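Local coordinates for SusD-like carbohydrate binding protein (Bacteroides vulgatus, PDB 3LEW) that probably binds carbohydrate at the outer membrane of the bacterium, as a member of the SusD family of nutrient-binding proteins, at residues A[33-38]-A[262-267]; A[40-45]-A[80-85]; A[254-259]-A[341-346]; A[309-314]-A[321-326]. One frame throughout, in Å; residues are numbered along the deposited sequence. Where two conformers were deposited one is given.

Contact 1: residues A[33-38]-A[262-267]; sequences LMETFN and NDQSNA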
loop_
_atom_site.group_PDB
_atom_site.type_symbol
_atom_site.label_atom_id
_atom_site.label_comp_id
_atom_site.label_asym_id
_atom_site.label_seq_id
_atom_site.Cartn_x
_atom_site.Cartn_y
_atom_site.Cartn_z
ATOM N N LEU A 33 -10.069 5.139 9.882
ATOM C CA LEU A 33 -9.306 4.295 8.977
ATOM C C LEU A 33 -7.816 4.427 9.238
ATOM O O LEU A 33 -7.112 3.437 9.249
ATOM C CB LEU A 33 -9.596 4.689 7.541
ATOM C CG LEU A 33 -8.885 3.968 6.460
ATOM C CD1 LEU A 33 -9.195 2.463 6.521
ATOM C CD2 LEU A 33 -9.255 4.546 5.040
HETATM N N MSE A 34 -7.390 5.672 9.421
HETATM C CA MSE A 34 -5.942 5.991 9.521
HETATM C C MSE A 34 -5.324 5.878 10.881
HETATM O O MSE A 34 -4.094 5.526 11.007
HETATM C CB MSE A 34 -5.678 7.366 8.918
HETATM C CG MSE A 34 -6.000 7.488 7.446
HETATM SE SE MSE A 34 -4.871 6.298 6.325
HETATM C CE MSE A 34 -3.133 6.586 6.925
ATOM N N GLU A 35 -6.115 6.110 11.913
ATOM C CA GLU A 35 -5.600 6.297 13.269
ATOM C C GLU A 35 -5.831 5.154 14.246
ATOM O O GLU A 35 -5.257 5.175 15.349
ATOM C CB GLU A 35 -6.203 7.562 13.881
ATOM C CG GLU A 35 -5.729 8.855 13.283
ATOM C CD GLU A 35 -4.287 9.210 13.707
ATOM O OE1 GLU A 35 -4.050 9.488 14.906
ATOM O OE2 GLU A 35 -3.396 9.186 12.854
ATOM N N THR A 36 -6.679 4.179 13.901
ATOM C CA THR A 36 -7.103 3.215 14.909
ATOM C C THR A 36 -6.053 2.110 15.118
ATOM O O THR A 36 -5.734 1.379 14.206
ATOM C CB THR A 36 -8.458 2.586 14.488
ATOM O OG1 THR A 36 -9.397 3.663 14.340
ATOM C CG2 THR A 36 -8.951 1.576 15.528
ATOM N N PHE A 37 -5.583 1.977 16.359
ATOM C CA PHE A 37 -4.702 0.873 16.707
ATOM C C PHE A 37 -5.458 -0.440 16.882
ATOM O O PHE A 37 -6.562 -0.454 17.451
ATOM C CB PHE A 37 -4.006 1.148 18.038
ATOM C CG PHE A 37 -2.859 2.148 17.979
ATOM C CD1 PHE A 37 -1.639 1.819 17.389
ATOM C CD2 PHE A 37 -2.981 3.407 18.571
ATOM C CE1 PHE A 37 -0.569 2.739 17.397
ATOM C CE2 PHE A 37 -1.889 4.283 18.573
ATOM C CZ PHE A 37 -0.699 3.927 17.971
ATOM N N ASN A 38 -4.820 -1.555 16.498
ATOM C CA ASN A 38 -5.147 -2.858 17.134
ATOM C C ASN A 38 -3.876 -3.403 17.831
ATOM O O ASN A 38 -3.113 -4.212 17.272
ATOM C CB ASN A 38 -5.772 -3.851 16.138
ATOM C CG ASN A 38 -6.198 -5.134 16.805
ATOM O OD1 ASN A 38 -6.399 -5.165 18.039
ATOM N ND2 ASN A 38 -6.327 -6.207 16.029
ATOM N N ASN A 262 0.579 16.718 16.823
ATOM C CA ASN A 262 0.542 16.250 18.209
ATOM C C ASN A 262 -0.852 15.809 18.624
ATOM O O ASN A 262 -0.974 14.878 19.425
ATOM C CB ASN A 262 1.072 17.301 19.166
ATOM C CG ASN A 262 1.377 16.723 20.562
ATOM O OD1 ASN A 262 1.998 15.640 20.722
ATOM N ND2 ASN A 262 0.936 17.442 21.567
ATOM N N ASP A 263 -1.897 16.404 18.035
ATOM C CA ASP A 263 -3.312 16.099 18.252
ATOM C C ASP A 263 -3.793 14.843 17.523
ATOM O O ASP A 263 -4.827 14.263 17.832
ATOM C CB ASP A 263 -4.136 17.276 17.701
ATOM C CG ASP A 263 -3.478 18.630 17.975
ATOM O OD1 ASP A 263 -3.438 19.033 19.155
ATOM O OD2 ASP A 263 -3.005 19.286 17.015
ATOM N N GLN A 264 -3.089 14.482 16.467
ATOM C CA GLN A 264 -3.493 13.381 15.600
ATOM C C GLN A 264 -2.202 12.637 15.228
ATOM O O GLN A 264 -1.612 12.897 14.176
ATOM C CB GLN A 264 -4.206 13.960 14.374
ATOM C CG GLN A 264 -4.521 13.009 13.232
ATOM C CD GLN A 264 -5.222 13.739 12.102
ATOM O OE1 GLN A 264 -6.368 14.162 12.261
ATOM N NE2 GLN A 264 -4.524 13.945 10.984
ATOM N N SER A 265 -1.767 11.757 16.114
ATOM C CA SER A 265 -0.409 11.186 16.051
ATOM C C SER A 265 -0.326 9.664 16.117
ATOM O O SER A 265 0.797 9.123 16.167
ATOM C CB SER A 265 0.461 11.761 17.157
ATOM O OG SER A 265 -0.046 11.407 18.425
ATOM N N ASN A 266 -1.449 8.964 16.071
ATOM C CA ASN A 266 -1.368 7.500 16.161
ATOM C C ASN A 266 -0.696 6.871 14.963
ATOM O O ASN A 266 0.128 5.944 15.130
ATOM C CB ASN A 266 -2.743 6.857 16.334
ATOM C CG ASN A 266 -3.451 7.215 17.633
ATOM O OD1 ASN A 266 -2.913 7.861 18.531
ATOM N ND2 ASN A 266 -4.715 6.742 17.740
ATOM N N ALA A 267 -1.000 7.326 13.741
ATOM C CA ALA A 267 -0.453 6.686 12.572
ATOM C C ALA A 267 1.078 6.758 12.545
ATOM O O ALA A 267 1.716 5.841 12.020
ATOM C CB ALA A 267 -1.042 7.301 11.257
#
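The carboxylate of Glu35, in the last turn of helix 19-35, receives two successive backbone N-H groups of the loop 262-267. Asn266 N reaches Glu35 OE1 at 2.9 Å, on the syn lone pair of that oxygen. Ala267 N approaches Glu35 OE2 at 3.2 Å from well above the carboxylate plane, and Glu35 OE2 also accepts from Gln260 NE2 and His258 NE2. A third bond, also donated by the loop, ends on the main chain: Asn266 ND2 meets Glu35 O over 2.9 Å, nearly straight at 160°, with the acceptor lying in the plane of the Asn266 amide although the donor sits above the carbonyl plane. Asn266 thus holds both the side chain and the backbone of Glu35.

The glutamate gets there by folding back, its chain bent at chi2 (-74°), and its carboxylate ends up only 17° from the amide plane of Asn266. Packing surrounds this polar centre. The ring of Phe37, just past the helix end, crosses the Asn266 amide obliquely, Phe37 CE2 lying 3.5 Å from Asn266 CG. Gln264 CG rests 3.8 Å from Glu35 CD, while the amide nitrogen of Gln264 turns off to Ala259 O. Ala267 CB fills in against Met34 O at 3.5 Å.

A buried acid that collects backbone, amide and imidazole donors is likely to remain ionised, and its charge might favour a protonated His258. That charge would be spread over several donors, drawn from the loop and from strand 254-258.

Contact 2: residues A[40-45]-A[80-85]; sequences YANPGY and GGTNTL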
loop_
_atom_site.group_PDB
_atom_site.type_symbol
_atom_site.label_atom_id
_atom_site.label_comp_id
_atom_site.label_asym_id
_atom_site.label_seq_id
_atom_site.Cartn_x
_atom_site.Cartn_y
_atom_site.Cartn_z
ATOM N N TYR A 40 -0.275 -1.696 19.607
ATOM C CA TYR A 40 0.763 -0.929 18.968
ATOM C C TYR A 40 1.366 -1.556 17.708
ATOM O O TYR A 40 1.953 -0.834 16.899
ATOM C CB TYR A 40 1.884 -0.613 19.943
ATOM C CG TYR A 40 1.558 0.492 20.941
ATOM C CD1 TYR A 40 1.404 1.794 20.521
ATOM C CD2 TYR A 40 1.419 0.226 22.304
ATOM C CE1 TYR A 40 1.098 2.811 21.402
ATOM C CE2 TYR A 40 1.128 1.260 23.208
ATOM C CZ TYR A 40 0.971 2.546 22.739
ATOM O OH TYR A 40 0.692 3.617 23.565
ATOM N N ALA A 41 1.209 -2.874 17.528
ATOM C CA ALA A 41 1.702 -3.563 16.321
ATOM C C ALA A 41 0.963 -3.152 15.055
ATOM O O ALA A 41 1.449 -3.386 13.968
ATOM C CB ALA A 41 1.610 -5.136 16.505
ATOM N N ASN A 42 -0.252 -2.597 15.199
ATOM C CA ASN A 42 -1.098 -2.264 14.049
ATOM C C ASN A 42 -1.654 -0.844 14.086
ATOM O O ASN A 42 -2.804 -0.630 14.517
ATOM C CB ASN A 42 -2.272 -3.253 13.988
ATOM C CG ASN A 42 -1.774 -4.684 13.754
ATOM O OD1 ASN A 42 -1.287 -4.969 12.666
ATOM N ND2 ASN A 42 -1.888 -5.559 14.763
ATOM N N PRO A 43 -0.882 0.114 13.599
ATOM C CA PRO A 43 -1.350 1.533 13.692
ATOM C C PRO A 43 -2.207 1.948 12.522
ATOM O O PRO A 43 -1.715 2.489 11.546
ATOM C CB PRO A 43 -0.012 2.328 13.792
ATOM C CG PRO A 43 1.054 1.268 14.040
ATOM C CD PRO A 43 0.569 0.031 13.380
ATOM N N GLY A 44 -3.504 1.631 12.560
ATOM C CA GLY A 44 -4.397 1.987 11.462
ATOM C C GLY A 44 -4.154 1.303 10.135
ATOM O O GLY A 44 -3.472 0.245 10.072
ATOM N N TYR A 45 -4.719 1.865 9.064
ATOM C CA TYR A 45 -4.612 1.272 7.733
ATOM C C TYR A 45 -3.178 1.021 7.253
ATOM O O TYR A 45 -2.907 0.066 6.477
ATOM C CB TYR A 45 -5.342 2.124 6.704
ATOM C CG TYR A 45 -5.260 1.611 5.285
ATOM C CD1 TYR A 45 -6.088 0.592 4.862
ATOM C CD2 TYR A 45 -4.406 2.182 4.361
ATOM C CE1 TYR A 45 -6.037 0.137 3.555
ATOM C CE2 TYR A 45 -4.349 1.731 3.086
ATOM C CZ TYR A 45 -5.159 0.718 2.678
ATOM O OH TYR A 45 -5.151 0.244 1.385
ATOM N N GLY A 80 -4.090 -13.202 12.650
ATOM C CA GLY A 80 -3.652 -12.327 13.744
ATOM C C GLY A 80 -4.293 -10.939 13.730
ATOM O O GLY A 80 -5.270 -10.676 12.999
ATOM N N GLY A 81 -3.723 -10.033 14.521
ATOM C CA GLY A 81 -4.339 -8.720 14.733
ATOM C C GLY A 81 -4.416 -7.835 13.479
ATOM O O GLY A 81 -5.335 -7.008 13.371
ATOM N N THR A 82 -3.443 -7.966 12.567
ATOM C CA THR A 82 -3.408 -7.205 11.315
ATOM C C THR A 82 -4.598 -7.627 10.439
ATOM O O THR A 82 -5.364 -6.776 9.942
ATOM C CB THR A 82 -2.105 -7.337 10.550
ATOM O OG1 THR A 82 -0.997 -7.235 11.459
ATOM C CG2 THR A 82 -1.999 -6.241 9.496
ATOM N N ASN A 83 -4.796 -8.942 10.354
ATOM C CA ASN A 83 -5.929 -9.482 9.619
ATOM C C ASN A 83 -7.246 -9.033 10.192
ATOM O O ASN A 83 -8.153 -8.649 9.451
ATOM C CB ASN A 83 -5.802 -10.991 9.540
ATOM C CG ASN A 83 -6.716 -11.603 8.512
ATOM O OD1 ASN A 83 -6.493 -11.494 7.284
ATOM N ND2 ASN A 83 -7.785 -12.214 8.994
ATOM N N THR A 84 -7.387 -9.075 11.504
ATOM C CA THR A 84 -8.571 -8.583 12.164
ATOM C C THR A 84 -8.828 -7.106 11.915
ATOM O O THR A 84 -9.948 -6.717 11.564
ATOM C CB THR A 84 -8.497 -8.898 13.700
ATOM O OG1 THR A 84 -8.526 -10.323 13.859
ATOM C CG2 THR A 84 -9.638 -8.276 14.509
ATOM N N LEU A 85 -7.802 -6.271 12.077
ATOM C CA LEU A 85 -7.992 -4.857 11.890
ATOM C C LEU A 85 -8.405 -4.516 10.460
ATOM O O LEU A 85 -9.231 -3.615 10.245
ATOM C CB LEU A 85 -6.690 -4.116 12.197
ATOM C CG LEU A 85 -6.795 -2.593 12.127
ATOM C CD1 LEU A 85 -7.860 -2.012 13.129
ATOM C CD2 LEU A 85 -5.412 -1.951 12.366
HETATM O O HOH W 1 0.060 -7.874 14.409
#
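The side-chain amide of Asn42 is the flat group of this contact, and its OD1 and ND2 are directed at the first turn of helix 81-103. Thr82 OG1 donates to Asn42 OD1 over a short 2.6 Å, in the carbonyl plane and on a lone pair. From the other end of the amide, Asn42 ND2 donates a hydrogen bond to a water at 3.0 Å, and the same water donates to Thr82 OG1, so amide, water and hydroxyl close a ring of bonds. Asn42 ND2 also bonds to Asn38 O, which fixes which way round the amide sits, and Thr82 OG1 is paired with His70 NE2. With CG anti to its own carbonyl carbon (chi1 -63°), Asn42 meets Thr82 at about a right angle.

Beside this network Leu85, one turn further along the helix, brings CD2 to 3.8 Å from Asn42 CB and to 3.7 Å from Gly44 O. An alanine in place of Asn42 would remove the bonds to Thr82 OG1, the water and Asn38 O and would probably loosen the loop 40-45 from the helix start. In this buried setting the amide and hydroxyl are served by each other, one water, Asn38 and His70.

Contact 3: residues A[254-259]-A[341-346]; sequences WIWGHA and IVLMRV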
loop_
_atom_site.group_PDB
_atom_site.type_symbol
_atom_site.label_atom_id
_atom_site.label_comp_id
_atom_site.label_asym_id
_atom_site.label_seq_id
_atom_site.Cartn_x
_atom_site.Cartn_y
_atom_site.Cartn_z
ATOM N N TRP A 254 3.293 13.914 -3.697
ATOM C CA TRP A 254 2.256 13.183 -2.966
ATOM C C TRP A 254 0.897 13.675 -3.433
ATOM O O TRP A 254 0.530 14.820 -3.213
ATOM C CB TRP A 254 2.358 13.353 -1.460
ATOM C CG TRP A 254 3.539 12.776 -0.777
ATOM C CD1 TRP A 254 4.827 12.634 -1.272
ATOM C CD2 TRP A 254 3.587 12.331 0.588
ATOM N NE1 TRP A 254 5.658 12.116 -0.290
ATOM C CE2 TRP A 254 4.930 11.936 0.859
ATOM C CE3 TRP A 254 2.629 12.241 1.610
ATOM C CZ2 TRP A 254 5.325 11.478 2.104
ATOM C CZ3 TRP A 254 3.029 11.811 2.872
ATOM C CH2 TRP A 254 4.380 11.414 3.097
ATOM N N ILE A 255 0.144 12.774 -4.041
ATOM C CA ILE A 255 -1.237 13.023 -4.430
ATOM C C ILE A 255 -2.174 12.857 -3.243
ATOM O O ILE A 255 -3.115 13.624 -3.087
ATOM C CB ILE A 255 -1.640 12.049 -5.543
ATOM C CG1 ILE A 255 -0.782 12.329 -6.792
ATOM C CG2 ILE A 255 -3.115 12.193 -5.878
ATOM C CD1 ILE A 255 -0.963 11.280 -7.897
ATOM N N TRP A 256 -1.861 11.899 -2.373
ATOM C CA TRP A 256 -2.742 11.536 -1.294
ATOM C C TRP A 256 -1.922 11.067 -0.128
ATOM O O TRP A 256 -1.008 10.235 -0.290
ATOM C CB TRP A 256 -3.662 10.395 -1.765
ATOM C CG TRP A 256 -4.958 10.197 -1.041
ATOM C CD1 TRP A 256 -5.718 11.142 -0.399
ATOM C CD2 TRP A 256 -5.753 9.007 -1.056
ATOM N NE1 TRP A 256 -6.906 10.600 0.025
ATOM C CE2 TRP A 256 -6.936 9.281 -0.328
ATOM C CE3 TRP A 256 -5.558 7.715 -1.556
ATOM C CZ2 TRP A 256 -7.928 8.310 -0.111
ATOM C CZ3 TRP A 256 -6.527 6.778 -1.318
ATOM C CH2 TRP A 256 -7.688 7.077 -0.601
ATOM N N GLY A 257 -2.258 11.568 1.046
ATOM C CA GLY A 257 -1.570 11.166 2.230
ATOM C C GLY A 257 -2.226 11.662 3.500
ATOM O O GLY A 257 -3.104 12.529 3.479
ATOM N N HIS A 258 -1.781 11.134 4.620
ATOM C CA HIS A 258 -2.385 11.417 5.937
ATOM C C HIS A 258 -1.401 12.209 6.822
ATOM O O HIS A 258 -0.334 11.708 7.197
ATOM C CB HIS A 258 -2.805 10.097 6.589
ATOM C CG HIS A 258 -3.426 10.223 7.940
ATOM N ND1 HIS A 258 -4.588 10.920 8.165
ATOM C CD2 HIS A 258 -3.059 9.700 9.137
ATOM C CE1 HIS A 258 -4.895 10.842 9.454
ATOM N NE2 HIS A 258 -3.995 10.096 10.060
ATOM N N ALA A 259 -1.755 13.435 7.160
ATOM C CA ALA A 259 -0.876 14.304 7.970
ATOM C C ALA A 259 -0.929 13.886 9.441
ATOM O O ALA A 259 -1.895 13.258 9.908
ATOM C CB ALA A 259 -1.290 15.773 7.850
ATOM N N ILE A 341 1.935 9.859 6.519
ATOM C CA ILE A 341 1.778 8.565 5.852
ATOM C C ILE A 341 1.396 8.774 4.377
ATOM O O ILE A 341 0.306 9.236 4.088
ATOM C CB ILE A 341 0.682 7.716 6.490
ATOM C CG1 ILE A 341 0.854 7.604 8.016
ATOM C CG2 ILE A 341 0.679 6.302 5.845
ATOM C CD1 ILE A 341 2.221 7.075 8.500
ATOM N N VAL A 342 2.294 8.411 3.485
ATOM C CA VAL A 342 2.030 8.510 2.031
ATOM C C VAL A 342 1.061 7.391 1.573
ATOM O O VAL A 342 1.211 6.246 1.971
ATOM C CB VAL A 342 3.341 8.494 1.213
ATOM C CG1 VAL A 342 4.084 7.170 1.346
ATOM C CG2 VAL A 342 3.051 8.756 -0.297
ATOM N N LEU A 343 0.070 7.734 0.727
ATOM C CA LEU A 343 -0.855 6.763 0.216
ATOM C C LEU A 343 -0.766 6.660 -1.331
ATOM O O LEU A 343 -0.991 5.596 -1.884
ATOM C CB LEU A 343 -2.291 7.141 0.632
ATOM C CG LEU A 343 -2.572 7.082 2.159
ATOM C CD1 LEU A 343 -3.959 7.718 2.463
ATOM C CD2 LEU A 343 -2.457 5.638 2.644
HETATM N N MSE A 344 -0.403 7.740 -2.001
HETATM C CA MSE A 344 -0.345 7.734 -3.476
HETATM C C MSE A 344 0.547 8.860 -3.957
HETATM O O MSE A 344 0.355 10.003 -3.533
HETATM C CB MSE A 344 -1.730 7.876 -4.101
HETATM C CG MSE A 344 -1.699 7.684 -5.554
HETATM SE SE MSE A 344 -3.560 7.437 -6.233
HETATM C CE MSE A 344 -4.326 8.933 -5.633
ATOM N N ARG A 345 1.507 8.542 -4.839
ATOM C CA ARG A 345 2.380 9.529 -5.451
ATOM C C ARG A 345 2.278 9.502 -6.974
ATOM O O ARG A 345 1.887 8.491 -7.592
ATOM C CB ARG A 345 3.838 9.237 -5.081
ATOM C CG ARG A 345 4.076 9.213 -3.636
ATOM C CD ARG A 345 5.584 9.203 -3.367
ATOM N NE ARG A 345 6.236 7.911 -3.585
ATOM C CZ ARG A 345 7.198 7.653 -4.467
ATOM N NH1 ARG A 345 7.648 8.565 -5.331
ATOM N NH2 ARG A 345 7.773 6.449 -4.449
ATOM N N VAL A 346 2.692 10.600 -7.583
ATOM C CA VAL A 346 2.696 10.686 -9.048
ATOM C C VAL A 346 3.572 9.577 -9.688
ATOM O O VAL A 346 3.214 9.047 -10.742
ATOM C CB VAL A 346 3.127 12.077 -9.560
ATOM C CG1 VAL A 346 2.978 12.136 -11.164
ATOM C CG2 VAL A 346 2.270 13.214 -8.901
#
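Six main-chain hydrogen bonds pair strand 254-258 with strand 341-345, and two carbonyls take two each. Met344 O accepts from Ile255 N at 2.8 Å and from Trp256 N at 3.1 Å, both in its carbonyl plane. Trp256 O serves Leu343 N and Met344 N, the former from above its plane. Beyond these the pairing is regular: His258 N donates to Ile341 O, and Ile341 N returns a nearly straight bond (172°) to His258 O. Trp254 O, Ile255 O and Leu343 O are bonded to Lys197 NZ, Arg194 NH2 and Arg211 NH2. Side-chain donors look elsewhere, Trp256 NE1 to His198 O, His258 NE2 to Glu35 and the Arg345 guanidinium to Glu405, Glu253 and Glu401.

The indole of Trp254 lies across Val342, whose CB stands 3.5 Å from the six-membered ring centroid in a CH-pi contact. An alanine at Trp254 would remove this ring and probably leave Val342 less well packed. Leu343 CD1 sits over one face of Trp256, and Ile255 CG2 presses on Met344 CE at a tight 3.5 Å.

The shared carbonyls mark two adjacent classic beta bulges, one on each strand, in a buried two-stranded antiparallel sheet whose strand 254-258 turns a corner at Ile255 and Trp256.

Contact 4: residues A[309-314]-A[321-326]; sequences ATDPGA and YVWMRN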
loop_
_atom_site.group_PDB
_atom_site.type_symbol
_atom_site.label_atom_id
_atom_site.label_comp_id
_atom_site.label_asym_id
_atom_site.label_seq_id
_atom_site.Cartn_x
_atom_site.Cartn_y
_atom_site.Cartn_z
ATOM N N ALA A 309 24.337 -0.513 8.332
ATOM C CA ALA A 309 24.508 0.222 9.568
ATOM C C ALA A 309 24.128 -0.665 10.727
ATOM O O ALA A 309 23.286 -1.587 10.604
ATOM C CB ALA A 309 23.629 1.552 9.585
ATOM N N THR A 310 24.674 -0.340 11.878
ATOM C CA THR A 310 24.252 -0.948 13.121
ATOM C C THR A 310 22.902 -0.327 13.557
ATOM O O THR A 310 22.484 0.743 13.058
ATOM C CB THR A 310 25.332 -0.755 14.213
ATOM O OG1 THR A 310 25.734 0.620 14.247
ATOM C CG2 THR A 310 26.568 -1.617 13.919
ATOM N N ASP A 311 22.237 -0.989 14.504
ATOM C CA ASP A 311 20.908 -0.553 14.989
ATOM C C ASP A 311 20.989 0.894 15.508
ATOM O O ASP A 311 21.935 1.262 16.214
ATOM C CB ASP A 311 20.400 -1.479 16.079
ATOM C CG ASP A 311 20.062 -2.900 15.565
ATOM O OD1 ASP A 311 19.786 -3.088 14.359
ATOM O OD2 ASP A 311 20.030 -3.811 16.421
ATOM N N PRO A 312 20.027 1.736 15.109
ATOM C CA PRO A 312 20.144 3.158 15.450
ATOM C C PRO A 312 20.033 3.341 16.970
ATOM O O PRO A 312 19.139 2.799 17.617
ATOM C CB PRO A 312 18.981 3.812 14.682
ATOM C CG PRO A 312 18.020 2.703 14.469
ATOM C CD PRO A 312 18.830 1.445 14.319
ATOM N N GLY A 313 20.983 4.052 17.539
ATOM C CA GLY A 313 21.034 4.221 18.989
ATOM C C GLY A 313 21.941 3.242 19.739
ATOM O O GLY A 313 22.352 3.552 20.859
ATOM N N ALA A 314 22.221 2.057 19.165
ATOM C CA ALA A 314 23.015 1.021 19.854
ATOM C C ALA A 314 24.467 1.417 19.804
ATOM O O ALA A 314 24.890 2.075 18.856
ATOM C CB ALA A 314 22.843 -0.344 19.201
ATOM N N TYR A 321 26.080 -7.300 14.457
ATOM C CA TYR A 321 25.620 -7.287 13.074
ATOM C C TYR A 321 25.408 -5.894 12.540
ATOM O O TYR A 321 25.054 -4.964 13.290
ATOM C CB TYR A 321 24.278 -8.010 13.009
ATOM C CG TYR A 321 24.389 -9.516 13.123
ATOM C CD1 TYR A 321 24.578 -10.308 11.994
ATOM C CD2 TYR A 321 24.278 -10.148 14.349
ATOM C CE1 TYR A 321 24.704 -11.699 12.089
ATOM C CE2 TYR A 321 24.373 -11.538 14.449
ATOM C CZ TYR A 321 24.592 -12.307 13.309
ATOM O OH TYR A 321 24.679 -13.690 13.394
ATOM N N VAL A 322 25.542 -5.770 11.222
ATOM C CA VAL A 322 24.950 -4.682 10.486
ATOM C C VAL A 322 23.801 -5.279 9.646
ATOM O O VAL A 322 23.860 -6.439 9.233
ATOM C CB VAL A 322 25.970 -3.948 9.578
ATOM C CG1 VAL A 322 26.956 -3.170 10.419
ATOM C CG2 VAL A 322 26.734 -4.899 8.658
ATOM N N TRP A 323 22.762 -4.480 9.426
ATOM C CA TRP A 323 21.676 -4.821 8.535
ATOM C C TRP A 323 21.670 -3.748 7.450
ATOM O O TRP A 323 22.180 -2.640 7.661
ATOM C CB TRP A 323 20.339 -4.794 9.269
ATOM C CG TRP A 323 20.213 -5.717 10.465
ATOM C CD1 TRP A 323 20.963 -5.704 11.599
ATOM C CD2 TRP A 323 19.276 -6.780 10.624
ATOM N NE1 TRP A 323 20.563 -6.684 12.450
ATOM C CE2 TRP A 323 19.499 -7.342 11.898
ATOM C CE3 TRP A 323 18.231 -7.277 9.842
ATOM C CZ2 TRP A 323 18.754 -8.428 12.389
ATOM C CZ3 TRP A 323 17.470 -8.360 10.340
ATOM C CH2 TRP A 323 17.735 -8.902 11.603
HETATM N N MSE A 324 21.059 -4.031 6.308
HETATM C CA MSE A 324 20.965 -3.043 5.243
HETATM C C MSE A 324 19.772 -2.123 5.561
HETATM O O MSE A 324 18.650 -2.597 5.702
HETATM C CB MSE A 324 20.860 -3.749 3.880
HETATM C CG MSE A 324 20.808 -2.798 2.644
HETATM SE SE MSE A 324 22.504 -2.078 2.134
HETATM C CE MSE A 324 23.266 -3.705 1.464
ATOM N N ARG A 325 20.045 -0.843 5.691
ATOM C CA ARG A 325 19.046 0.151 5.997
ATOM C C ARG A 325 18.674 0.925 4.769
ATOM O O ARG A 325 19.447 1.038 3.828
ATOM C CB ARG A 325 19.587 1.158 7.027
ATOM C CG ARG A 325 20.324 0.592 8.188
ATOM C CD ARG A 325 19.488 -0.374 9.013
ATOM N NE ARG A 325 20.362 -1.004 9.999
ATOM C CZ ARG A 325 19.939 -1.637 11.100
ATOM N NH1 ARG A 325 18.649 -1.790 11.363
ATOM N NH2 ARG A 325 20.809 -2.203 11.888
ATOM N N ASN A 326 17.441 1.455 4.776
ATOM C CA ASN A 326 16.998 2.427 3.805
ATOM C C ASN A 326 16.742 3.758 4.541
ATOM O O ASN A 326 15.936 3.796 5.455
ATOM C CB ASN A 326 15.705 1.937 3.111
ATOM C CG ASN A 326 15.443 2.628 1.793
ATOM O OD1 ASN A 326 15.960 3.760 1.521
ATOM N ND2 ASN A 326 14.641 1.965 0.940
HETATM O O HOH W 2 17.976 -4.420 13.000
HETATM O O HOH W 3 23.403 -3.596 14.802
#
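Strand 306-309 ends here beside strand 321-326, at an edge of a four-stranded mixed sheet, and the chain then leaves through a type II turn from Asp311 to Ala314. Ala309 and Trp323 form an antiparallel hydrogen-bonded pair: Ala309 N donates to Trp323 O over 3.1 Å, and Trp323 N bonds back to Ala309 O. That same carbonyl is gripped side-on by Arg325, with NH2 at 2.9 Å and NE at 3.0 Å from Ala309 O, so three donors converge on one oxygen. Both guanidinium bonds lie in the plane of the arginine but come from above the carbonyl plane.

Asp311, the first residue of the turn, extends its carboxylate to the guanidinium edge. Its OD1 forms a salt bridge with Arg325 NH2 at 2.8 Å, the carboxylate plane standing 78° from that of the guanidinium. A water links Asp311 OD1 to Arg325 NH1, and another joins Asp311 N to Tyr321 O. Trp323 CB lies 3.6 Å above the centre of the guanidinium plane, while Arg325, bent at chi2 (-59°), lays CG at 3.7 Å from Ala309 CB. On the strand's other side, Thr310 CG2 packs obliquely on Val322 CG1 at 3.8 Å.

Contacts 1, 2 and 3 form a connected group, whereas contact 4 stands apart, its centre about 25 Å from that of the chain. Contact 3 is the most deeply placed and entirely buried, relying on backbone pairing and large apolar side chains. Segment 262-267 of contact 1 follows strand 254-258 of contact 3, and the two contacts share a bond between Glu35 and His258. Contact 2 is also buried but small, mixing a polar network with the packing of Leu85; it meets contact 1 through Asn38 with Gly81 and Leu33 with Tyr45. Contact 4, partly buried, lies in the loop closed by contact 3, and uses a salt bridge and waters in place of the aromatic packing of contact 3.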